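Local coordinates for protein transcriptional regulator, Crp/Fnr family (Eubacterium rectale ATCC 33656, PDB 3DV8) that probably regulates transcription as a Crp/Fnr-family protein, joining a cyclic nucleotide-binding-type domain to a helix-turn-helix domain expected to bind DNA, at residues L49-L55 with R71-M77; A153-L157 with L214-Q218; D43-L47 with I105-E109. Numbering follows the deposited sequence.

Interaction 1: L49-L55 with R71-M77; sequences LVKSGQL and RLFDMDM
Five hydrogen bonds join 49-55 to 71-77, four of them between backbones. Val50 N donates to Asp76 O (3.1 Å) and Met75 N to Val50 O (2.7 Å), while Leu55 and Leu72 form an antiparallel hydrogen-bonded pair (Leu55 N to Leu72 O 2.8 Å, Leu72 N to Leu55 O 3.0 Å). The fifth is nearly linear: Gly53 N reaches Asp74 OD1 at 2.7 Å, with Asp74 chi1 m. Gly53 sits at phi/psi 147/-159, which calls for glycine. Phe73-Asp76 is a type II turn, closed by Asp76 N to Phe73 O (3.2 Å) and reinforced by Phe73 N to Asp76 OD2 (2.9 Å). The register slips by one residue between Leu55-Leu72 and the non-hydrogen-bonded pair Leu49-Met77, as both chains pass between sheets of the jelly roll. Outward, Leu49 CD1 packs on selenomethionine Met77 CG (3.7 Å); Gln54 NE2, over one face of the Arg71 guanidinium, hydrogen-bonds Glu98, with which Arg71 forms a salt bridge. Backbone bonds thus hold both ends of the corner; between them a carboxylate replaces a backbone acceptor for Gly53 N.

Interaction 2: A153-L157 with L214-Q218; sequences ASFLL and LETLQ
Helix segments 153-157 and 214-218 cross at -129°, their axes approaching to 8.6 Å, so the chains run obliquely antiparallel. Both are regular helix, and the nearest CA pairs are Ala153-Leu214 (5.3 Å) and Ser154-Gln218 (5.1 Å). Leu214 (chi1 m, chi2 t) points toward the partner: its CD2 lies 4.1 Å from Ala153 CB, its CD1 4.3 Å from Leu156 CB, and its CB 4.1 Å from Leu157 CD1. The backbone is approached more closely still, with Ala153 CB 3.6 Å from Leu214 O, which the small methyl permits. Glu215 directs its CA-to-CB bond away, yet Leu157 CD1, carried by an m,t rotamer, comes within 3.5 Å of Glu215 CA. These helices belong to the Crp-like helix-turn-helix domain, where 211-219 at the C-terminal end of the chain packs back onto 148-163; Phe193 of helix 183-195 touches Leu156, Leu214 and Leu217, extending the apolar core. Leu217, nearly one turn beyond Leu214, brings its CB to 3.7 Å from Ala153 CB and also meets Leu198. Gln218 (chi1 t, chi2 t) supplies the sole hydrogen bond between the segments, from NE2 to Ser154 OG at 3.2 Å with an N-H...O angle of 165°, while its OE1 lies 3.7 Å from Leu157 CD1.

Interaction 3: D43-L47 with I105-E109; sequences DCTGL and IIPAE
Cys44 begins the contact from the loop that precedes strand 46-50: its SG, placed by a t rotamer, lies 4.2 Å from Ala108 CB and is disulfide-bonded to Cys84. Thr45 contributes its carbonyl, with Thr45 O accepting a weak hydrogen bond from Ala108 N at 3.5 Å, where the second segment changes from strand to helix. Gly46 faces Pro107 as an antiparallel non-hydrogen-bonded pair (CA-CA 4.5 Å), and Gly46 CA makes a CH...O contact with Ile106 O at 3.4 Å. Its phi/psi of 157/-173 calls for glycine, and a CB there would lie only 2.2 Å from Ile106 O. Leu47 forms the hydrogen-bonded pair with Ile106 (CA-CA 5.3 Å): Ile106 N to Leu47 O is 3.0 Å, whereas Leu47 N to Ile106 O is 3.1 Å but weak, with an angle of 133°. Leu47 (m,p) and Ile106 (m,t) project to the same sheet face, where both touch Tyr111. This places the contact at one end of the pairing between strands 46-50 and 101-107 in the jelly roll of the cyclic nucleotide-binding-type domain: Pro107 occupies the N-cap of helix 108-117, whose Tyr111 packs over the sheet, while strand 27-31 flanks strand 101-107 on its other edge.

How the interactions relate
Interactions 1 and 3 share strand 46-50 within the cyclic nucleotide-binding-type domain. Interaction 3 pairs its beginning with 101-107, and interaction 1 carries its end round a corner, from pairing beside 77-78 to the second sheet, where 55-60 meets 66-72; their centres are 16 Å apart. Both depend chiefly on backbone hydrogen bonds, but two of the three in interaction 3 are weak, whereas interaction 1 adds a side-chain carboxylate. Interaction 3 is buried; interaction 1 is mixed, with Lys51 and Met75 exposed. Interaction 2, partly buried in the helix-turn-helix domain, relies instead on apolar helix packing and one side-chain hydrogen bond. Interactions 1 and 2 nevertheless meet across the domains, where Arg71 NH2 packs 4.0 Å from Phe155 CE1.

Interaction 1: L49-L55 with R71-M77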
ATOM      1  N   LEU A  49       3.565 -20.852  -3.853  1.00 60.83           N
ATOM      2  CA  LEU A  49       2.179 -21.314  -3.998  1.00 60.29           C
ATOM      3  C   LEU A  49       1.923 -22.135  -2.731  1.00 59.44           C
ATOM      4  O   LEU A  49       2.588 -23.156  -2.491  1.00 59.65           O
ATOM      5  CB  LEU A  49       1.989 -22.158  -5.265  1.00 59.80           C
ATOM      6  CG  LEU A  49       0.565 -22.646  -5.583  1.00 61.48           C
ATOM      7  CD1 LEU A  49      -0.417 -21.482  -5.772  1.00 64.12           C
ATOM      8  CD2 LEU A  49       0.548 -23.556  -6.823  1.00 61.21           C
ATOM      9  N   VAL A  50       0.999 -21.662  -1.903  1.00 58.31           N
ATOM     10  CA  VAL A  50       0.664 -22.327  -0.650  1.00 57.64           C
ATOM     11  C   VAL A  50      -0.270 -23.504  -0.944  1.00 57.54           C
ATOM     12  O   VAL A  50      -1.434 -23.300  -1.279  1.00 57.64           O
ATOM     13  CB  VAL A  50       0.017 -21.326   0.367  1.00 57.64           C
ATOM     14  CG1 VAL A  50      -0.430 -22.036   1.652  1.00 55.29           C
ATOM     15  CG2 VAL A  50       0.986 -20.176   0.697  1.00 53.73           C
ATOM     16  N   LYS A  51       0.255 -24.728  -0.871  1.00 58.28           N
ATOM     17  CA  LYS A  51      -0.571 -25.939  -1.016  1.00 58.04           C
ATOM     18  C   LYS A  51      -1.477 -26.048   0.217  1.00 57.55           C
ATOM     19  O   LYS A  51      -2.689 -26.246   0.087  1.00 56.90           O
ATOM     20  CB  LYS A  51       0.271 -27.217  -1.140  1.00 57.72           C
ATOM     21  CG  LYS A  51      -0.568 -28.485  -1.419  1.00 58.88           C
ATOM     22  CD  LYS A  51       0.224 -29.773  -1.236  1.00 58.99           C
ATOM     23  CE  LYS A  51      -0.688 -30.990  -1.319  1.00 59.32           C
ATOM     24  NZ  LYS A  51       0.048 -32.251  -1.041  1.00 62.76           N
ATOM     25  N   SER A  52      -0.867 -25.920   1.399  1.00 57.50           N
ATOM     26  CA  SER A  52      -1.581 -26.033   2.668  1.00 57.41           C
ATOM     27  C   SER A  52      -0.810 -25.355   3.799  1.00 57.63           C
ATOM     28  O   SER A  52       0.328 -25.726   4.063  1.00 57.57           O
ATOM     29  CB  SER A  52      -1.791 -27.515   2.987  1.00 57.28           C
ATOM     30  OG  SER A  52      -2.426 -27.699   4.231  1.00 57.35           O
ATOM     31  N   GLY A  53      -1.429 -24.371   4.453  1.00 58.11           N
ATOM     32  CA  GLY A  53      -0.802 -23.644   5.562  1.00 58.73           C
ATOM     33  C   GLY A  53      -1.195 -22.177   5.683  1.00 59.32           C
ATOM     34  O   GLY A  53      -2.233 -21.744   5.159  1.00 59.61           O
ATOM     35  N   GLN A  54      -0.346 -21.421   6.379  1.00 59.44           N
ATOM     36  CA  GLN A  54      -0.597 -20.015   6.670  1.00 59.52           C
ATOM     37  C   GLN A  54       0.719 -19.227   6.781  1.00 59.45           C
ATOM     38  O   GLN A  54       1.592 -19.590   7.579  1.00 58.86           O
ATOM     39  CB  GLN A  54      -1.414 -19.918   7.960  1.00 59.41           C
ATOM     40  CG  GLN A  54      -1.943 -18.515   8.295  1.00 61.28           C
ATOM     41  CD  GLN A  54      -2.765 -18.497   9.578  1.00 59.66           C
ATOM     42  OE1 GLN A  54      -3.641 -19.338   9.786  1.00 58.80           O
ATOM     43  NE2 GLN A  54      -2.489 -17.533  10.435  1.00 58.95           N
ATOM     44  N   LEU A  55       0.852 -18.188   5.941  1.00 59.67           N
ATOM     45  CA  LEU A  55       2.017 -17.295   5.904  1.00 59.01           C
ATOM     46  C   LEU A  55       1.594 -15.898   6.333  1.00 57.99           C
ATOM     47  O   LEU A  55       0.434 -15.496   6.151  1.00 57.56           O
ATOM     48  CB  LEU A  55       2.646 -17.233   4.509  1.00 58.66           C
ATOM     49  CG  LEU A  55       3.158 -18.541   3.892  1.00 61.10           C
ATOM     50  CD1 LEU A  55       3.749 -18.256   2.502  1.00 60.79           C
ATOM     51  CD2 LEU A  55       4.188 -19.246   4.795  1.00 60.37           C
ATOM     52  N   ARG A  71      -2.130 -11.721   5.297  1.00 57.78           N
ATOM     53  CA  ARG A  71      -1.897 -13.151   5.472  1.00 58.90           C
ATOM     54  C   ARG A  71      -2.234 -13.895   4.176  1.00 58.92           C
ATOM     55  O   ARG A  71      -3.138 -13.499   3.432  1.00 58.21           O
ATOM     56  CB  ARG A  71      -2.730 -13.693   6.629  1.00 58.88           C
ATOM     57  CG  ARG A  71      -2.167 -13.376   8.006  1.00 59.13           C
ATOM     58  CD  ARG A  71      -3.220 -13.669   9.067  1.00 60.03           C
ATOM     59  NE  ARG A  71      -2.701 -13.923  10.413  1.00 59.67           N
ATOM     60  CZ  ARG A  71      -3.456 -14.017  11.514  1.00 62.39           C
ATOM     61  NH1 ARG A  71      -4.772 -13.783  11.497  1.00 66.08           N
ATOM     62  NH2 ARG A  71      -2.882 -14.293  12.677  1.00 62.61           N
ATOM     63  N   LEU A  72      -1.478 -14.965   3.926  1.00 59.74           N
ATOM     64  CA  LEU A  72      -1.677 -15.858   2.789  1.00 60.08           C
ATOM     65  C   LEU A  72      -2.068 -17.232   3.361  1.00 60.34           C
ATOM     66  O   LEU A  72      -1.432 -17.714   4.305  1.00 59.57           O
ATOM     67  CB  LEU A  72      -0.399 -15.944   1.952  1.00 59.90           C
ATOM     68  CG  LEU A  72       0.166 -14.644   1.363  1.00 58.69           C
ATOM     69  CD1 LEU A  72       1.462 -14.960   0.649  1.00 56.96           C
ATOM     70  CD2 LEU A  72      -0.815 -13.962   0.403  1.00 57.06           C
ATOM     71  N   PHE A  73      -3.119 -17.834   2.795  1.00 61.20           N
ATOM     72  CA  PHE A  73      -3.670 -19.144   3.225  1.00 61.31           C
ATOM     73  C   PHE A  73      -3.534 -20.183   2.098  1.00 61.81           C
ATOM     74  O   PHE A  73      -2.826 -19.930   1.120  1.00 62.19           O
ATOM     75  CB  PHE A  73      -5.136 -18.950   3.633  1.00 60.36           C
ATOM     76  CG  PHE A  73      -5.321 -17.957   4.732  1.00 58.30           C
ATOM     77  CD1 PHE A  73      -5.146 -18.341   6.067  1.00 55.36           C
ATOM     78  CD2 PHE A  73      -5.663 -16.635   4.444  1.00 56.34           C
ATOM     79  CE1 PHE A  73      -5.319 -17.423   7.109  1.00 57.86           C
ATOM     80  CE2 PHE A  73      -5.843 -15.696   5.476  1.00 58.52           C
ATOM     81  CZ  PHE A  73      -5.673 -16.090   6.814  1.00 58.55           C
ATOM     82  N   ASP A  74      -4.183 -21.347   2.244  1.00 62.11           N
ATOM     83  CA  ASP A  74      -4.185 -22.414   1.214  1.00 62.48           C
ATOM     84  C   ASP A  74      -4.628 -21.822  -0.126  1.00 62.72           C
ATOM     85  O   ASP A  74      -5.576 -21.048  -0.152  1.00 62.58           O
ATOM     86  CB  ASP A  74      -5.140 -23.577   1.581  1.00 61.80           C
ATOM     87  CG  ASP A  74      -4.790 -24.263   2.913  1.00 59.81           C
ATOM     88  OD1 ASP A  74      -3.984 -23.723   3.698  1.00 58.59           O
ATOM     89  OD2 ASP A  74      -5.329 -25.351   3.189  1.00 58.49           O
HETATM   90  N   MSE A  75      -3.904 -22.154  -1.199  1.00 63.98           N
HETATM   91  CA  MSE A  75      -4.151 -21.688  -2.595  1.00 65.65           C
HETATM   92  C   MSE A  75      -3.702 -20.271  -2.977  1.00 64.89           C
HETATM   93  O   MSE A  75      -3.701 -19.953  -4.164  1.00 64.80           O
HETATM   94  CB  MSE A  75      -5.595 -21.934  -3.054  1.00 65.92           C
HETATM   95  CG  MSE A  75      -5.929 -23.388  -3.168  1.00 67.90           C
HETATM   96 SE   MSE A  75      -7.802 -23.649  -3.295  0.75 72.72          SE
HETATM   97  CE  MSE A  75      -8.314 -23.236  -1.344  1.00 70.66           C
ATOM     98  N   ASP A  76      -3.321 -19.434  -2.008  1.00 64.93           N
ATOM     99  CA  ASP A  76      -2.778 -18.102  -2.309  1.00 65.11           C
ATOM    100  C   ASP A  76      -1.393 -18.223  -2.939  1.00 66.23           C
ATOM    101  O   ASP A  76      -0.754 -19.277  -2.873  1.00 66.18           O
ATOM    102  CB  ASP A  76      -2.671 -17.209  -1.048  1.00 64.61           C
ATOM    103  CG  ASP A  76      -3.975 -16.527  -0.678  1.00 63.49           C
ATOM    104  OD1 ASP A  76      -4.656 -15.999  -1.584  1.00 64.32           O
ATOM    105  OD2 ASP A  76      -4.285 -16.443   0.532  1.00 62.11           O
HETATM  106  N   MSE A  77      -0.964 -17.138  -3.581  1.00 67.62           N
HETATM  107  CA  MSE A  77       0.378 -17.013  -4.134  1.00 69.47           C
HETATM  108  C   MSE A  77       1.096 -15.845  -3.518  1.00 65.58           C
HETATM  109  O   MSE A  77       0.524 -14.780  -3.360  1.00 64.97           O
HETATM  110  CB  MSE A  77       0.373 -16.856  -5.643  1.00 68.84           C
HETATM  111  CG  MSE A  77       0.906 -18.057  -6.384  1.00 72.25           C
HETATM  112 SE   MSE A  77       0.264 -17.947  -8.178  0.75 80.65          SE
HETATM  113  CE  MSE A  77      -1.663 -18.527  -7.759  1.00 78.25           C
TER

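Interaction 2: A153-L157 with L214-Q218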
ATOM      1  N   ALA A 153     -10.756  -5.821  18.568  1.00 57.98           N
ATOM      2  CA  ALA A 153     -12.035  -6.523  18.354  1.00 57.64           C
ATOM      3  C   ALA A 153     -12.069  -7.233  16.989  1.00 57.93           C
ATOM      4  O   ALA A 153     -12.462  -8.402  16.887  1.00 59.08           O
ATOM      5  CB  ALA A 153     -13.187  -5.550  18.447  1.00 57.17           C
ATOM      6  N   SER A 154     -11.627  -6.527  15.959  1.00 57.72           N
ATOM      7  CA  SER A 154     -11.559  -7.064  14.596  1.00 58.22           C
ATOM      8  C   SER A 154     -10.576  -8.237  14.461  1.00 57.74           C
ATOM      9  O   SER A 154     -10.867  -9.217  13.770  1.00 58.06           O
ATOM     10  CB  SER A 154     -11.166  -5.948  13.620  1.00 58.64           C
ATOM     11  OG  SER A 154     -11.241  -6.405  12.290  1.00 61.77           O
ATOM     12  N   PHE A 155      -9.417  -8.122  15.114  1.00 57.58           N
ATOM     13  CA  PHE A 155      -8.405  -9.177  15.095  1.00 57.60           C
ATOM     14  C   PHE A 155      -8.893 -10.439  15.824  1.00 58.09           C
ATOM     15  O   PHE A 155      -8.722 -11.556  15.305  1.00 58.46           O
ATOM     16  CB  PHE A 155      -7.072  -8.700  15.680  1.00 57.34           C
ATOM     17  CG  PHE A 155      -6.072  -9.799  15.831  1.00 57.27           C
ATOM     18  CD1 PHE A 155      -5.286 -10.182  14.751  1.00 59.21           C
ATOM     19  CD2 PHE A 155      -5.964 -10.511  17.044  1.00 59.16           C
ATOM     20  CE1 PHE A 155      -4.380 -11.248  14.863  1.00 60.51           C
ATOM     21  CE2 PHE A 155      -5.063 -11.582  17.179  1.00 59.12           C
ATOM     22  CZ  PHE A 155      -4.251 -11.940  16.093  1.00 59.88           C
ATOM     23  N   LEU A 156      -9.461 -10.267  17.020  1.00 58.12           N
ATOM     24  CA  LEU A 156      -9.988 -11.403  17.801  1.00 58.66           C
ATOM     25  C   LEU A 156     -11.031 -12.209  17.013  1.00 58.94           C
ATOM     26  O   LEU A 156     -11.026 -13.434  17.078  1.00 58.15           O
ATOM     27  CB  LEU A 156     -10.543 -10.954  19.159  1.00 58.14           C
ATOM     28  CG  LEU A 156      -9.553 -10.360  20.175  1.00 56.60           C
ATOM     29  CD1 LEU A 156     -10.310  -9.910  21.439  1.00 53.09           C
ATOM     30  CD2 LEU A 156      -8.406 -11.318  20.529  1.00 50.54           C
ATOM     31  N   LEU A 157     -11.883 -11.515  16.248  1.00 60.42           N
ATOM     32  CA  LEU A 157     -12.868 -12.157  15.355  1.00 60.93           C
ATOM     33  C   LEU A 157     -12.196 -12.877  14.158  1.00 61.52           C
ATOM     34  O   LEU A 157     -12.680 -13.924  13.715  1.00 60.93           O
ATOM     35  CB  LEU A 157     -13.916 -11.140  14.871  1.00 61.04           C
ATOM     36  CG  LEU A 157     -14.851 -10.596  15.963  1.00 60.85           C
ATOM     37  CD1 LEU A 157     -15.543  -9.333  15.524  1.00 57.81           C
ATOM     38  CD2 LEU A 157     -15.868 -11.652  16.404  1.00 58.64           C
ATOM     39  N   LEU A 214     -18.351  -8.114  20.202  1.00 66.23           N
ATOM     40  CA  LEU A 214     -17.051  -7.769  19.585  1.00 66.46           C
ATOM     41  C   LEU A 214     -17.253  -7.313  18.143  1.00 66.96           C
ATOM     42  O   LEU A 214     -16.577  -6.387  17.694  1.00 66.48           O
ATOM     43  CB  LEU A 214     -16.042  -8.933  19.611  1.00 66.50           C
ATOM     44  CG  LEU A 214     -15.332  -9.257  20.921  1.00 67.20           C
ATOM     45  CD1 LEU A 214     -14.505 -10.498  20.727  1.00 68.04           C
ATOM     46  CD2 LEU A 214     -14.451  -8.102  21.392  1.00 66.14           C
ATOM     47  N   GLU A 215     -18.173  -7.969  17.431  1.00 68.36           N
ATOM     48  CA  GLU A 215     -18.492  -7.588  16.057  1.00 70.25           C
ATOM     49  C   GLU A 215     -19.115  -6.189  15.974  1.00 70.25           C
ATOM     50  O   GLU A 215     -18.839  -5.477  15.019  1.00 69.93           O
ATOM     51  CB  GLU A 215     -19.355  -8.630  15.342  1.00 70.69           C
ATOM     52  CG  GLU A 215     -19.504  -8.316  13.851  1.00 75.99           C
ATOM     53  CD  GLU A 215     -19.764  -9.531  13.005  1.00 81.73           C
ATOM     54  OE1 GLU A 215     -20.697 -10.293  13.339  1.00 86.09           O
ATOM     55  OE2 GLU A 215     -19.039  -9.708  11.996  1.00 85.34           O
ATOM     56  N   THR A 216     -19.913  -5.788  16.969  1.00 70.36           N
ATOM     57  CA  THR A 216     -20.469  -4.423  16.988  1.00 70.30           C
ATOM     58  C   THR A 216     -19.383  -3.344  17.278  1.00 70.39           C
ATOM     59  O   THR A 216     -19.557  -2.204  16.849  1.00 70.55           O
ATOM     60  CB  THR A 216     -21.748  -4.293  17.862  1.00 69.91           C
ATOM     61  OG1 THR A 216     -21.462  -4.660  19.209  1.00 71.02           O
ATOM     62  CG2 THR A 216     -22.853  -5.190  17.315  1.00 66.96           C
ATOM     63  N   LEU A 217     -18.281  -3.696  17.969  1.00 70.52           N
ATOM     64  CA  LEU A 217     -17.110  -2.772  18.115  1.00 70.58           C
ATOM     65  C   LEU A 217     -16.438  -2.592  16.763  1.00 70.67           C
ATOM     66  O   LEU A 217     -16.290  -1.472  16.306  1.00 70.18           O
ATOM     67  CB  LEU A 217     -16.040  -3.254  19.110  1.00 70.08           C
ATOM     68  CG  LEU A 217     -16.000  -2.670  20.508  1.00 69.85           C
ATOM     69  CD1 LEU A 217     -14.893  -3.369  21.295  1.00 66.94           C
ATOM     70  CD2 LEU A 217     -15.749  -1.171  20.431  1.00 68.39           C
ATOM     71  N   GLN A 218     -16.033  -3.712  16.151  1.00 71.19           N
ATOM     72  CA  GLN A 218     -15.416  -3.759  14.806  1.00 71.67           C
ATOM     73  C   GLN A 218     -16.153  -2.850  13.800  1.00 72.33           C
ATOM     74  O   GLN A 218     -15.534  -2.058  13.084  1.00 72.61           O
ATOM     75  CB  GLN A 218     -15.437  -5.212  14.292  1.00 71.34           C
ATOM     76  CG  GLN A 218     -14.902  -5.474  12.871  1.00 71.88           C
ATOM     77  CD  GLN A 218     -15.182  -6.898  12.402  1.00 73.64           C
ATOM     78  OE1 GLN A 218     -16.320  -7.378  12.471  1.00 78.09           O
ATOM     79  NE2 GLN A 218     -14.148  -7.572  11.895  1.00 79.77           N
TER

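Interaction 3: D43-L47 with I105-E109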
ATOM      1  N   ASP A  43      16.955 -12.204   0.968  1.00 70.61           N
ATOM      2  CA  ASP A  43      16.459 -13.329   0.167  1.00 70.93           C
ATOM      3  C   ASP A  43      15.673 -12.896  -1.070  1.00 70.51           C
ATOM      4  O   ASP A  43      15.065 -11.827  -1.098  1.00 70.16           O
ATOM      5  CB  ASP A  43      15.503 -14.163   1.029  1.00 71.52           C
ATOM      6  CG  ASP A  43      16.177 -14.744   2.259  1.00 76.73           C
ATOM      7  OD1 ASP A  43      17.124 -15.552   2.095  1.00 82.00           O
ATOM      8  OD2 ASP A  43      15.748 -14.413   3.393  1.00 79.96           O
ATOM      9  N   CYS A  44      15.702 -13.749  -2.088  1.00 70.35           N
ATOM     10  CA  CYS A  44      14.871 -13.593  -3.286  1.00 69.65           C
ATOM     11  C   CYS A  44      14.679 -14.983  -3.900  1.00 69.09           C
ATOM     12  O   CYS A  44      15.124 -15.276  -5.014  1.00 69.19           O
ATOM     13  CB  CYS A  44      15.447 -12.594  -4.278  1.00 69.49           C
ATOM     14  SG  CYS A  44      14.213 -12.255  -5.544  1.00 70.61           S
ATOM     15  N   THR A  45      14.006 -15.826  -3.119  1.00 68.53           N
ATOM     16  CA  THR A  45      13.783 -17.236  -3.442  1.00 68.28           C
ATOM     17  C   THR A  45      12.919 -17.444  -4.688  1.00 67.26           C
ATOM     18  O   THR A  45      13.371 -18.037  -5.674  1.00 67.33           O
ATOM     19  CB  THR A  45      13.195 -17.989  -2.217  1.00 68.71           C
ATOM     20  OG1 THR A  45      12.084 -17.254  -1.687  1.00 69.09           O
ATOM     21  CG2 THR A  45      14.255 -18.124  -1.122  1.00 68.05           C
ATOM     22  N   GLY A  46      11.701 -16.918  -4.653  1.00 65.81           N
ATOM     23  CA  GLY A  46      10.771 -17.032  -5.779  1.00 64.38           C
ATOM     24  C   GLY A  46       9.332 -16.872  -5.353  1.00 63.02           C
ATOM     25  O   GLY A  46       9.065 -16.530  -4.198  1.00 62.45           O
ATOM     26  N   LEU A  47       8.413 -17.103  -6.291  1.00 61.88           N
ATOM     27  CA  LEU A  47       6.975 -17.050  -5.994  1.00 61.35           C
ATOM     28  C   LEU A  47       6.625 -18.313  -5.221  1.00 60.79           C
ATOM     29  O   LEU A  47       7.137 -19.380  -5.548  1.00 60.53           O
ATOM     30  CB  LEU A  47       6.101 -16.933  -7.252  1.00 60.82           C
ATOM     31  CG  LEU A  47       6.091 -15.560  -7.939  1.00 61.24           C
ATOM     32  CD1 LEU A  47       7.387 -15.237  -8.695  1.00 58.73           C
ATOM     33  CD2 LEU A  47       4.921 -15.495  -8.882  1.00 61.95           C
ATOM     34  N   ILE A 105       7.761 -23.643  -4.719  1.00 55.35           N
ATOM     35  CA  ILE A 105       8.490 -22.432  -5.086  1.00 55.15           C
ATOM     36  C   ILE A 105       8.801 -22.471  -6.591  1.00 54.81           C
ATOM     37  O   ILE A 105       9.336 -23.461  -7.086  1.00 54.98           O
ATOM     38  CB  ILE A 105       9.807 -22.262  -4.301  1.00 55.38           C
ATOM     39  CG1 ILE A 105       9.599 -22.496  -2.793  1.00 56.30           C
ATOM     40  CG2 ILE A 105      10.395 -20.862  -4.574  1.00 56.56           C
ATOM     41  CD1 ILE A 105      10.849 -22.251  -1.954  1.00 55.10           C
ATOM     42  N   ILE A 106       8.407 -21.422  -7.310  1.00 54.73           N
ATOM     43  CA  ILE A 106       8.757 -21.239  -8.715  1.00 54.89           C
ATOM     44  C   ILE A 106       9.955 -20.292  -8.612  1.00 54.89           C
ATOM     45  O   ILE A 106       9.768 -19.161  -8.164  1.00 54.89           O
ATOM     46  CB  ILE A 106       7.630 -20.565  -9.543  1.00 55.12           C
ATOM     47  CG1 ILE A 106       6.340 -21.388  -9.495  1.00 54.77           C
ATOM     48  CG2 ILE A 106       8.084 -20.368 -11.002  1.00 54.22           C
ATOM     49  CD1 ILE A 106       5.176 -20.704 -10.184  1.00 54.51           C
ATOM     50  N   PRO A 107      11.188 -20.742  -8.963  1.00 55.33           N
ATOM     51  CA  PRO A 107      12.375 -19.856  -8.913  1.00 55.16           C
ATOM     52  C   PRO A 107      12.172 -18.503  -9.621  1.00 54.74           C
ATOM     53  O   PRO A 107      11.534 -18.464 -10.677  1.00 54.16           O
ATOM     54  CB  PRO A 107      13.461 -20.688  -9.612  1.00 55.40           C
ATOM     55  CG  PRO A 107      13.087 -22.083  -9.311  1.00 55.61           C
ATOM     56  CD  PRO A 107      11.576 -22.100  -9.393  1.00 55.58           C
ATOM     57  N   ALA A 108      12.692 -17.430  -9.013  1.00 54.59           N
ATOM     58  CA  ALA A 108      12.522 -16.051  -9.499  1.00 54.35           C
ATOM     59  C   ALA A 108      13.029 -15.830 -10.920  1.00 54.39           C
ATOM     60  O   ALA A 108      12.313 -15.252 -11.736  1.00 54.12           O
ATOM     61  CB  ALA A 108      13.171 -15.064  -8.548  1.00 53.47           C
ATOM     62  N   GLU A 109      14.244 -16.301 -11.213  1.00 55.11           N
ATOM     63  CA  GLU A 109      14.843 -16.175 -12.567  1.00 55.59           C
ATOM     64  C   GLU A 109      13.961 -16.796 -13.665  1.00 55.21           C
ATOM     65  O   GLU A 109      13.812 -16.218 -14.741  1.00 55.52           O
ATOM     66  CB  GLU A 109      16.300 -16.713 -12.648  1.00 56.33           C
ATOM     67  CG  GLU A 109      16.568 -18.241 -12.432  1.00 59.83           C
ATOM     68  CD  GLU A 109      16.684 -18.682 -10.961  1.00 65.64           C
ATOM     69  OE1 GLU A 109      15.956 -18.142 -10.082  1.00 66.33           O
ATOM     70  OE2 GLU A 109      17.509 -19.592 -10.690  1.00 67.91           O
TER